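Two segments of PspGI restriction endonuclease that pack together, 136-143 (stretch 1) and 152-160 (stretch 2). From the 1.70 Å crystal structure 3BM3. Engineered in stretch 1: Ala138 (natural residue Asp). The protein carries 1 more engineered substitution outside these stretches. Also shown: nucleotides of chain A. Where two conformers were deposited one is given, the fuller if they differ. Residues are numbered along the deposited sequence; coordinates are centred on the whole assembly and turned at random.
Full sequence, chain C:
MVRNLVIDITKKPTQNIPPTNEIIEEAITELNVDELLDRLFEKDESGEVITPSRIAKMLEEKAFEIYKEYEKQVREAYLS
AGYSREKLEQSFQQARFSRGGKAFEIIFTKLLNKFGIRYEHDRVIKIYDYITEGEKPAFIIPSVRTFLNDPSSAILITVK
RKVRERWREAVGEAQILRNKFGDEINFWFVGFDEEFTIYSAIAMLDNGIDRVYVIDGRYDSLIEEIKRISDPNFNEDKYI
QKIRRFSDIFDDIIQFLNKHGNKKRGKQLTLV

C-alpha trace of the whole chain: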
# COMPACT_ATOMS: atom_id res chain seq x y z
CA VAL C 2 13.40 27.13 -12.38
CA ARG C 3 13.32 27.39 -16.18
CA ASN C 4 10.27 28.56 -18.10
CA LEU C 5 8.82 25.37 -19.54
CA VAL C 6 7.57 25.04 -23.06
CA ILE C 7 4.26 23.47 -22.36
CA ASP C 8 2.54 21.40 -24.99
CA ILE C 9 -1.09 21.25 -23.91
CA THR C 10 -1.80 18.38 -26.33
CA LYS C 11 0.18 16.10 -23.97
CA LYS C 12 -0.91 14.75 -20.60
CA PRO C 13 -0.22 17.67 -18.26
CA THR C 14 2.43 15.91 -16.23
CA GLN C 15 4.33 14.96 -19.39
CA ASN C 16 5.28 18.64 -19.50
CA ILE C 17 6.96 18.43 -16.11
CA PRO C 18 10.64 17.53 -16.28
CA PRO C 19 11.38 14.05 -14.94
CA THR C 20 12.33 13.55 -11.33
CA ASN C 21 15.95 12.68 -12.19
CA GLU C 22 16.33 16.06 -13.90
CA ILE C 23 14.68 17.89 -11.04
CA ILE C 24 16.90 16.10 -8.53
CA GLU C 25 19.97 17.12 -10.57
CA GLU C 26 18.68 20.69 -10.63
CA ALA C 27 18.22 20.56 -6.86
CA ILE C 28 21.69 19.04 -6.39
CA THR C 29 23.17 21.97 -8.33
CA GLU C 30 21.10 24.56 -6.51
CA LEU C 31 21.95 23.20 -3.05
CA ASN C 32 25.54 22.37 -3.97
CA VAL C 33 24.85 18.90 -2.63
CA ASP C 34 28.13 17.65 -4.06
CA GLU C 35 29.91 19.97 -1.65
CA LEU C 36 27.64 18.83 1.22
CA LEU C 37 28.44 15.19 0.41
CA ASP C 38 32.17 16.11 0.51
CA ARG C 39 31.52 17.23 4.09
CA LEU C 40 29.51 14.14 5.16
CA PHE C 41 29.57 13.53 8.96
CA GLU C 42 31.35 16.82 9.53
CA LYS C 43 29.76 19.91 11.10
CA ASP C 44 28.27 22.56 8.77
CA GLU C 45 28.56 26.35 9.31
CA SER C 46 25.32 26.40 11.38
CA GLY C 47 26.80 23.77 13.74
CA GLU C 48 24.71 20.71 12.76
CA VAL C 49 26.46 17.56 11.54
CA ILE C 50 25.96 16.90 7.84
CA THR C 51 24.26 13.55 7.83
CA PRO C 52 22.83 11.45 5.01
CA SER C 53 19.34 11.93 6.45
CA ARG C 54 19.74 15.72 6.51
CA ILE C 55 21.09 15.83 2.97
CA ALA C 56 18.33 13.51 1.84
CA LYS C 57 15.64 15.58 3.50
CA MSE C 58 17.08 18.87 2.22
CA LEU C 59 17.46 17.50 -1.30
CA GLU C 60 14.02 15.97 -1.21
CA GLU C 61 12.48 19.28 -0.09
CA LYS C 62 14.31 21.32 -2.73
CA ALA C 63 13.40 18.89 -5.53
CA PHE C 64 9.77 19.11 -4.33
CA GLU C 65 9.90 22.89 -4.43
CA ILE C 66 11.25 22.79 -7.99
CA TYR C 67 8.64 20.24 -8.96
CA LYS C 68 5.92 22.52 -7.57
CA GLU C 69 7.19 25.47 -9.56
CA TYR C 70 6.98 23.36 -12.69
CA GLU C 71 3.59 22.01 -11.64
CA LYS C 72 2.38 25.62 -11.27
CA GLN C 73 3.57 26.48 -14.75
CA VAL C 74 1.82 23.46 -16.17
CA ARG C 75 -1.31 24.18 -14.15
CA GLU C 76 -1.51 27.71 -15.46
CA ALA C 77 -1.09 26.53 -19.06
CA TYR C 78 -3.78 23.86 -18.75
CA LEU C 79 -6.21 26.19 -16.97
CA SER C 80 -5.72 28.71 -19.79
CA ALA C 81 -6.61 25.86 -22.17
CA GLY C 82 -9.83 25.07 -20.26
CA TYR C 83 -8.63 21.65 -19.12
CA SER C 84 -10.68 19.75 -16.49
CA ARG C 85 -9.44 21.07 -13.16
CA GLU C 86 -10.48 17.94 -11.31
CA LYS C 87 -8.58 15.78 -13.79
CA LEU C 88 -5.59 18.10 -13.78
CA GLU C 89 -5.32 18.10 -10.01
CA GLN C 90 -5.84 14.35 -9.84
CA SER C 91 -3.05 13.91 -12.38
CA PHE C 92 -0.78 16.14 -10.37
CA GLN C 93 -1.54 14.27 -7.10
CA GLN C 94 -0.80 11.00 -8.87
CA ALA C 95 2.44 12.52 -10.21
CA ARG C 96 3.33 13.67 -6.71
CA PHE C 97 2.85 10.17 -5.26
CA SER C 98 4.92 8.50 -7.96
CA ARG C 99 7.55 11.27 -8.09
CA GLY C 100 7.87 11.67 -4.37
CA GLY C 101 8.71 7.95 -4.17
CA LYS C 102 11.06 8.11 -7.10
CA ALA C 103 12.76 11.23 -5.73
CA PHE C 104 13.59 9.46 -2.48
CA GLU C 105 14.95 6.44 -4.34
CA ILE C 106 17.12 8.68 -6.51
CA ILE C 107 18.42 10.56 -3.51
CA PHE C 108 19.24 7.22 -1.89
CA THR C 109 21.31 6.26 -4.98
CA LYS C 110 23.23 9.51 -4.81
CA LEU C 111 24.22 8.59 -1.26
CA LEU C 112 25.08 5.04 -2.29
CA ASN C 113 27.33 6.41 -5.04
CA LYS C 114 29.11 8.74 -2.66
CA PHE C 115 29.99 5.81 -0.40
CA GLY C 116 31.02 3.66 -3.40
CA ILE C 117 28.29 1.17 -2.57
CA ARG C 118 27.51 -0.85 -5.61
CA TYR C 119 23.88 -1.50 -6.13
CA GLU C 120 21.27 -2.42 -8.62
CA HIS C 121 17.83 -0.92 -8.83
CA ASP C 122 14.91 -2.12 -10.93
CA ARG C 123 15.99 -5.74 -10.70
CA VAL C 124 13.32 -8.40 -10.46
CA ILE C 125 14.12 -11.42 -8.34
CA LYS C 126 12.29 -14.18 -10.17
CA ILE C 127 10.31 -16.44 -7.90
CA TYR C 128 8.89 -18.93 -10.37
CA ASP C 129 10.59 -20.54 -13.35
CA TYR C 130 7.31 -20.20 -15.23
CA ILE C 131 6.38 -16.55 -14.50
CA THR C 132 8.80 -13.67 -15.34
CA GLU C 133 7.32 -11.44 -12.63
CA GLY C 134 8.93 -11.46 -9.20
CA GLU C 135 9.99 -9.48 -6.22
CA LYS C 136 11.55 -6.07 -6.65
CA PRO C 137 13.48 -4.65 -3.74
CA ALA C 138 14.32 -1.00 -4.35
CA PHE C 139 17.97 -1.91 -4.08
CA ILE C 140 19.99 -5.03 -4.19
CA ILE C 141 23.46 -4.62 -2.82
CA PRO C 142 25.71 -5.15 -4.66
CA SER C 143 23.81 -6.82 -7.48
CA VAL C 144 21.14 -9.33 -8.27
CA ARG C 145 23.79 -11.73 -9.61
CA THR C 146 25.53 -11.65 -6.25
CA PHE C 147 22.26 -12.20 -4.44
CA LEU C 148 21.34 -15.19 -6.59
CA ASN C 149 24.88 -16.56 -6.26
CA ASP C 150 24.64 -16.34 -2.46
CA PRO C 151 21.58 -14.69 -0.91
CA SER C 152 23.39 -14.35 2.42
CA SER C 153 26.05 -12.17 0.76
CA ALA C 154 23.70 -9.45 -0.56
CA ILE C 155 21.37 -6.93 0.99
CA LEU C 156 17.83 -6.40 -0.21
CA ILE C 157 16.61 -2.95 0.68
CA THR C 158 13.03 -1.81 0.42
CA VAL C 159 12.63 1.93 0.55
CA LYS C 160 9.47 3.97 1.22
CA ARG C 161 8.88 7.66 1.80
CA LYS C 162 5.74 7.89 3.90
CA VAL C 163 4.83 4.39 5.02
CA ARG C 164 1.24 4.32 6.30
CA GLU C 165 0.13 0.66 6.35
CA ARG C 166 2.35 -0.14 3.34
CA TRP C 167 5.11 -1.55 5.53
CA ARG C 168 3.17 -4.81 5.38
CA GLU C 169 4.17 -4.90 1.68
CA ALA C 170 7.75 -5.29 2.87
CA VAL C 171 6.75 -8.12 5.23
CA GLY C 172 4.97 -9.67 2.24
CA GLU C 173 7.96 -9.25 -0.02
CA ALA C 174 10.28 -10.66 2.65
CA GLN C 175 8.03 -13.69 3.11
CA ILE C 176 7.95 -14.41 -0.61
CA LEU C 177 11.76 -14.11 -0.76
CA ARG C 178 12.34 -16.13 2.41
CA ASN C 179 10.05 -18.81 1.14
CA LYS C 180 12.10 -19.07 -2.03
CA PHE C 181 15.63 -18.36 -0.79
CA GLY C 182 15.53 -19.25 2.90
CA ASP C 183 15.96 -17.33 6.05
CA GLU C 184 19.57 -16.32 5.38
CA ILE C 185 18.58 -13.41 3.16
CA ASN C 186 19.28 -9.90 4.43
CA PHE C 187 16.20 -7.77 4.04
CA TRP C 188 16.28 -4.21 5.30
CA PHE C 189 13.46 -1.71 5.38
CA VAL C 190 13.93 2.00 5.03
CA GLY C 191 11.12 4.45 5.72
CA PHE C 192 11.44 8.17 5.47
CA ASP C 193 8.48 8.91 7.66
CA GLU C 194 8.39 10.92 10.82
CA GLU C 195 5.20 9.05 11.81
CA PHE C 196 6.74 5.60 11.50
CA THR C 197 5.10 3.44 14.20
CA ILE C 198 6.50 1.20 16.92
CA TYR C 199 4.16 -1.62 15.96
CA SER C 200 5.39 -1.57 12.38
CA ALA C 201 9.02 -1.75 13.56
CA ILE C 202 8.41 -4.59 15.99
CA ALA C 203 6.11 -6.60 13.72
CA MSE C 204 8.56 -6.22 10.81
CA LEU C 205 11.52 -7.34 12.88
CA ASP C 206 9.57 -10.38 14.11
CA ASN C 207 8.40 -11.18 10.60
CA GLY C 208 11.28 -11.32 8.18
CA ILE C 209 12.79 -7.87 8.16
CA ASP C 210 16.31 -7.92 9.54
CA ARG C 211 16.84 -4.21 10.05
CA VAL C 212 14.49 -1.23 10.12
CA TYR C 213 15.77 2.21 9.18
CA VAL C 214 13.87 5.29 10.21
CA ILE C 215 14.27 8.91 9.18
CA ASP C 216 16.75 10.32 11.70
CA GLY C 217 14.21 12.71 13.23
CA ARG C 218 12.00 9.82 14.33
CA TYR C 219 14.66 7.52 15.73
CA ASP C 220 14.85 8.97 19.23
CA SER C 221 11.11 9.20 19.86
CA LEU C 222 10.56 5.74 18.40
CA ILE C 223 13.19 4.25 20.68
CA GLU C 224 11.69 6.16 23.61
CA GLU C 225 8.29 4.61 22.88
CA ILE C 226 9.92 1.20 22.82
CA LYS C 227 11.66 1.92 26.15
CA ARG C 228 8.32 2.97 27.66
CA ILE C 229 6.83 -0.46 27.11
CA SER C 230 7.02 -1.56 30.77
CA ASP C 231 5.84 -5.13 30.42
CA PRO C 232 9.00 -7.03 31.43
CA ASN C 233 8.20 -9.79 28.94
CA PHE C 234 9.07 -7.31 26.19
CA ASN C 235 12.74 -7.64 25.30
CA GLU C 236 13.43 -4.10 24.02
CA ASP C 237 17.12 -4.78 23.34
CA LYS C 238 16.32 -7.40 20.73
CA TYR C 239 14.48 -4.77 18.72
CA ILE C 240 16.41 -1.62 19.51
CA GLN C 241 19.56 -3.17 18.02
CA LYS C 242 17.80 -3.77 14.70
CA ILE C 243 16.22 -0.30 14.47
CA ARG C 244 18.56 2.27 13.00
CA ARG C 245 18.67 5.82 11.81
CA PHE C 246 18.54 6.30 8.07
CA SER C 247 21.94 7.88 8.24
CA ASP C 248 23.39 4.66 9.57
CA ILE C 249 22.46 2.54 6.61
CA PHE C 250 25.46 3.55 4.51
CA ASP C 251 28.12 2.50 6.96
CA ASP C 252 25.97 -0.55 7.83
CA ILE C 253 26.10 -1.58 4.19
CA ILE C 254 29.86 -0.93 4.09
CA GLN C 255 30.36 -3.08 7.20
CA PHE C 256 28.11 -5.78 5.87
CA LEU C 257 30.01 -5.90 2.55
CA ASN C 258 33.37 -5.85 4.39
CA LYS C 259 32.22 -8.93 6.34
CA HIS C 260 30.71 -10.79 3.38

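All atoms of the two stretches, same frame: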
# COMPACT_ATOMS: atom_id res chain seq x y z
N LYS C 136 10.80 -7.20 -6.17
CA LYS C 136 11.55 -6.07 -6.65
C LYS C 136 11.95 -5.13 -5.50
O LYS C 136 11.38 -4.05 -5.32
CB LYS C 136 10.78 -5.35 -7.75
CG LYS C 136 11.59 -4.32 -8.50
CD LYS C 136 10.73 -3.49 -9.44
CE LYS C 136 11.23 -2.08 -9.48
NZ LYS C 136 10.72 -1.37 -10.66
N PRO C 137 12.95 -5.55 -4.73
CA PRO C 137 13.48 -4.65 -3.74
C PRO C 137 13.93 -3.38 -4.46
O PRO C 137 14.38 -3.43 -5.62
CB PRO C 137 14.69 -5.40 -3.16
CG PRO C 137 14.68 -6.74 -3.72
CD PRO C 137 13.65 -6.85 -4.78
N ALA C 138 13.82 -2.24 -3.79
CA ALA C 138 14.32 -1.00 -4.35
C ALA C 138 15.77 -1.12 -4.72
O ALA C 138 16.18 -0.69 -5.78
CB ALA C 138 14.15 0.20 -3.41
N PHE C 139 16.56 -1.72 -3.83
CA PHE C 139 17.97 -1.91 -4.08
C PHE C 139 18.40 -3.29 -3.70
O PHE C 139 17.94 -3.86 -2.72
CB PHE C 139 18.78 -0.88 -3.30
CG PHE C 139 18.42 0.52 -3.68
CD1 PHE C 139 18.96 1.08 -4.82
CD2 PHE C 139 17.51 1.25 -2.95
CE1 PHE C 139 18.60 2.36 -5.24
CE2 PHE C 139 17.16 2.55 -3.36
CZ PHE C 139 17.71 3.09 -4.49
N ILE C 140 19.29 -3.81 -4.51
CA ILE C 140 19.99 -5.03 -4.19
C ILE C 140 21.44 -4.66 -4.14
O ILE C 140 21.99 -4.11 -5.10
CB ILE C 140 19.77 -6.09 -5.25
CG1 ILE C 140 18.28 -6.38 -5.40
CG2 ILE C 140 20.52 -7.38 -4.86
CD1 ILE C 140 17.94 -7.34 -6.47
N ILE C 141 22.07 -4.97 -3.02
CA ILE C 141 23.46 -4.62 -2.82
C ILE C 141 24.28 -5.89 -2.71
O ILE C 141 24.02 -6.72 -1.86
CB ILE C 141 23.60 -3.75 -1.57
CG1 ILE C 141 22.81 -2.44 -1.83
CG2 ILE C 141 25.08 -3.52 -1.30
CD1 ILE C 141 22.82 -1.49 -0.75
N PRO C 142 25.28 -6.07 -3.60
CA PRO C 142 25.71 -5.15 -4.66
C PRO C 142 25.02 -5.33 -6.01
O PRO C 142 25.05 -4.42 -6.86
CB PRO C 142 27.18 -5.49 -4.80
CG PRO C 142 27.23 -6.96 -4.53
CD PRO C 142 26.16 -7.24 -3.52
N SER C 143 24.41 -6.50 -6.21
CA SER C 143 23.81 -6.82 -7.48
C SER C 143 22.92 -8.02 -7.33
O SER C 143 23.10 -8.82 -6.42
CB SER C 143 24.89 -7.20 -8.51
OG SER C 143 25.55 -8.40 -8.11
N SER C 152 22.89 -14.86 1.15
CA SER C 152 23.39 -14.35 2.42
C SER C 152 24.42 -13.24 2.27
O SER C 152 24.72 -12.56 3.23
CB SER C 152 23.99 -15.48 3.27
OG SER C 152 25.14 -16.00 2.67
N SER C 153 24.93 -13.06 1.05
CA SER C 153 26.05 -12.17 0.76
C SER C 153 25.59 -10.83 0.23
O SER C 153 26.40 -9.95 -0.01
CB SER C 153 26.99 -12.81 -0.26
OG SER C 153 26.41 -12.87 -1.56
N ALA C 154 24.28 -10.68 0.01
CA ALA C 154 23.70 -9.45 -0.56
C ALA C 154 22.68 -8.89 0.41
O ALA C 154 22.16 -9.59 1.29
CB ALA C 154 23.03 -9.74 -1.90
N ILE C 155 22.38 -7.61 0.21
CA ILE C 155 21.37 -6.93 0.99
C ILE C 155 20.24 -6.55 0.06
O ILE C 155 20.49 -5.96 -0.98
CB ILE C 155 21.89 -5.67 1.67
CG1 ILE C 155 23.24 -5.90 2.33
CG2 ILE C 155 20.84 -5.14 2.67
CD1 ILE C 155 23.91 -4.58 2.81
N LEU C 156 19.02 -6.87 0.47
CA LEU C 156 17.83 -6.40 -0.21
C LEU C 156 17.31 -5.26 0.64
O LEU C 156 17.12 -5.39 1.86
CB LEU C 156 16.79 -7.50 -0.30
CG LEU C 156 17.35 -8.81 -0.81
CD1 LEU C 156 16.24 -9.81 -0.93
CD2 LEU C 156 18.05 -8.57 -2.14
N ILE C 157 17.08 -4.13 -0.02
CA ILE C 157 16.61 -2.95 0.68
C ILE C 157 15.34 -2.48 0.04
O ILE C 157 15.30 -2.25 -1.19
CB ILE C 157 17.61 -1.82 0.63
CG1 ILE C 157 18.97 -2.30 1.15
CG2 ILE C 157 17.09 -0.67 1.51
CD1 ILE C 157 20.09 -1.23 1.19
N THR C 158 14.29 -2.37 0.85
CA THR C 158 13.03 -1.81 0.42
C THR C 158 12.99 -0.41 1.00
O THR C 158 13.39 -0.19 2.14
CB THR C 158 11.83 -2.68 0.88
OG1 THR C 158 11.90 -3.97 0.25
CG2 THR C 158 10.52 -2.00 0.49
N VAL C 159 12.58 0.56 0.18
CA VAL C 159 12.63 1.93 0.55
C VAL C 159 11.24 2.52 0.32
O VAL C 159 10.64 2.29 -0.72
CB VAL C 159 13.66 2.62 -0.31
CG1 VAL C 159 13.55 4.10 -0.22
CG2 VAL C 159 15.06 2.14 0.09
N LYS C 160 10.73 3.22 1.32
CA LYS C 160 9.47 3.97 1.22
C LYS C 160 9.63 5.35 1.80
O LYS C 160 10.43 5.53 2.69
CB LYS C 160 8.33 3.24 1.93
CG LYS C 160 7.99 1.95 1.24
CD LYS C 160 6.78 1.32 1.80
CE LYS C 160 6.61 -0.07 1.21
NZ LYS C 160 6.44 -0.05 -0.22
P DC A 5 6.87 5.27 -1.86
OP1 DC A 5 7.96 6.04 -1.25
OP2 DC A 5 6.55 3.90 -1.38
O5' DC A 5 5.55 6.15 -1.76
C5' DC A 5 5.55 7.47 -2.27
C4' DC A 5 4.16 8.05 -2.16
O4' DC A 5 3.30 7.24 -2.98
C3' DC A 5 3.59 8.01 -0.74
O3' DC A 5 3.13 9.30 -0.37
C2' DC A 5 2.43 7.03 -0.81
C1' DC A 5 2.09 6.98 -2.28
N1 DC A 5 1.60 5.66 -2.70
C2 DC A 5 0.43 5.58 -3.45
O2 DC A 5 -0.11 6.63 -3.82
N3 DC A 5 -0.07 4.37 -3.77
C4 DC A 5 0.58 3.26 -3.38
N4 DC A 5 0.04 2.08 -3.68
C5 DC A 5 1.81 3.32 -2.66
C6 DC A 5 2.28 4.53 -2.34
O HOH W 1 10.60 -3.46 -2.49
O HOH W 2 11.49 -0.89 -2.27

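The two stretches join as neighbouring antiparallel strands: the axes of 139-141 and 155-160 approach to 4.8 Å, and their N-to-C directions differ by 159°. The register follows from the backbone. Phe139 N donates to Ile157 O at 3.0 Å and Ile157 N to Phe139 O at 2.8 Å, closing one ring; Ile141 N to Ile155 O and Ile155 N to Ile141 O, both 2.8 Å, close the next. N-H...O angles of 161-167° show all four bonds to be nearly straight. Between the rings lies the non-hydrogen-bonded pair Ile140-Leu156, where the gap is narrowest (CA to CA 4.7 Å) and CA-H groups point at carbonyls: Ile140 CA lies 3.4 Å from Ile155 O, and Leu156 CA 3.6 Å from Phe139 O.

Alternation sends Phe139, Ile141, Ile155 and Ile157 to one face of the sheet. Directly paired residues meet at their roots, with Phe139 CB 4.2 Å from Ile157 CB and Ile141 CB 4.1 Å from Ile155 CB. The tightest side-chain fit is diagonal. Ile141 and Ile157, both with chi1 m and chi2 t, extend their CD1 atoms over the Ile140-Leu156 level until these touch at 3.4 Å, filling the space between the two bonded pairs. Beta-branched isoleucine suits both sites, since it covers the strand near the backbone and still has a methyl to reach across. These two residues have the largest areas covered by the opposing stretch, 81 and 74 Å² of whole-residue surface. Farther along, Val159 CG2 sits at the edge of the Phe139 ring, near its plane, 4.0 Å from CD2; the ring is therefore flanked there rather than covered.

On the other face, Ile140 CG2 meets Leu156 CD2 at 3.9 Å, and Pro137 CG packs 4.1 Å from Leu156 CB, so the leucine touches both a branched chain and a compact ring.

At the ends, small groups fit close to backbone. The engineered Ala138 points its methyl toward stretch 2, with CB 4.0 Å from Val159 CB and 3.9 Å from Val159 N. Two waters bridge the stretches near the Ala138 end: one donates to Lys136 O (3.0 Å) and accepts from Thr158 OG1 (3.1 Å); the other accepts from Val159 N (3.0 Å) and, weakly, from Ala138 N (3.1 Å). At the opposite end Ala154 CA approaches Ile141 O to 3.0 Å, and its CB lies 4.3 Å from CD of Pro142, which follows a cis peptide bond.

Altogether 522 Å² is buried, summed over both sides.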